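Local structure of demethylmenaquinone Methyltransferase (Thermus thermophilus, 1J3L) at residues A[74-77]-A[78-81]. The protein is named as a methyltransferase and belongs to the RraA-like family, with a fold built round a mixed beta sheet and three chains in the assembly. Sequence-based numbering, arbitrary orientation.
Sequences GGNL and ARRA
Arg79 folds back over the first turn of its helix and meets Gly75 and Asn76. Its chain bends at chi3 (-75°), which lays the guanidinium over the Gly75 carbonyl. Gly75 O sits 3.3 Å from Arg79 CZ, over the centre of one face. Gly75 O also accepts the backbone N-H of Arg79, with Arg79 N 3.1 Å away. Gly75 has no side chain, and the guanidinium lies directly over its carbonyl oxygen. Arg79 NH2 gives a short but weak, bent hydrogen bond to Asn76 OD1 (2.7 Å, 130° at the hydrogen). The amide and guanidinium planes stand nearly perpendicular, 84° apart. The stronger polar partner of Arg79 is Glu100, which forms a salt bridge with NH1. Helix 75-83 is the crossover of a beta-alpha-beta unit between parallel strands 58-63 and 88-92. Gly74 is its N-cap residue, and Gly74 O takes the N-H of Ala78, with Ala78 N at 3.1 Å. Asp97 accepts the N-H of Gly75. Arg80 CB lies 3.5 Å from Asn76 O, and the chain then leads off to salt bridges with Glu83 and Glu52. Ala81 CB rests 3.4 Å from Leu77 O. The Leu77 side chain packs on Val47 and Arg48 of helix 45-51.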
# COMPACT_ATOMS: atom_id res chain seq x y z
N GLY A 74 6.22 -1.30 19.79
CA GLY A 74 6.55 0.11 19.70
C GLY A 74 8.04 0.31 19.68
O GLY A 74 8.81 -0.63 19.45
N GLY A 75 8.47 1.55 19.91
CA GLY A 75 9.88 1.84 19.91
C GLY A 75 10.64 1.05 20.96
O GLY A 75 11.73 0.56 20.69
N ASN A 76 10.06 0.91 22.15
CA ASN A 76 10.71 0.18 23.24
C ASN A 76 10.97 -1.28 22.92
O ASN A 76 12.09 -1.76 23.09
CB ASN A 76 9.88 0.27 24.52
CG ASN A 76 9.76 1.69 25.05
OD1 ASN A 76 10.72 2.46 25.04
ND2 ASN A 76 8.57 2.05 25.53
N LEU A 77 9.95 -2.00 22.47
CA LEU A 77 10.12 -3.41 22.15
C LEU A 77 11.07 -3.61 20.98
O LEU A 77 11.84 -4.56 20.95
CB LEU A 77 8.77 -4.07 21.86
CG LEU A 77 7.89 -4.26 23.10
CD1 LEU A 77 6.63 -5.01 22.71
CD2 LEU A 77 8.64 -5.04 24.19
N ALA A 78 11.04 -2.70 20.01
CA ALA A 78 11.93 -2.82 18.87
C ALA A 78 13.38 -2.81 19.37
O ALA A 78 14.19 -3.67 19.00
CB ALA A 78 11.70 -1.69 17.89
N ARG A 79 13.69 -1.83 20.21
CA ARG A 79 15.03 -1.70 20.76
C ARG A 79 15.36 -2.90 21.63
O ARG A 79 16.47 -3.38 21.61
CB ARG A 79 15.15 -0.42 21.58
CG ARG A 79 15.03 0.87 20.76
CD ARG A 79 15.27 2.16 21.59
NE ARG A 79 14.15 2.54 22.47
CZ ARG A 79 13.10 3.27 22.10
NH1 ARG A 79 13.03 3.71 20.86
NH2 ARG A 79 12.12 3.53 22.96
N ARG A 80 14.39 -3.39 22.39
CA ARG A 80 14.64 -4.55 23.24
C ARG A 80 14.99 -5.77 22.38
O ARG A 80 15.98 -6.46 22.64
CB ARG A 80 13.42 -4.84 24.13
CG ARG A 80 13.77 -5.65 25.36
CD ARG A 80 14.90 -5.00 26.17
NE ARG A 80 15.49 -5.98 27.07
CZ ARG A 80 16.77 -5.99 27.44
NH1 ARG A 80 17.61 -5.08 26.97
NH2 ARG A 80 17.21 -6.95 28.24
N ALA A 81 14.19 -6.01 21.34
CA ALA A 81 14.40 -7.14 20.44
C ALA A 81 15.80 -7.10 19.87
O ALA A 81 16.47 -8.14 19.75
CB ALA A 81 13.38 -7.10 19.30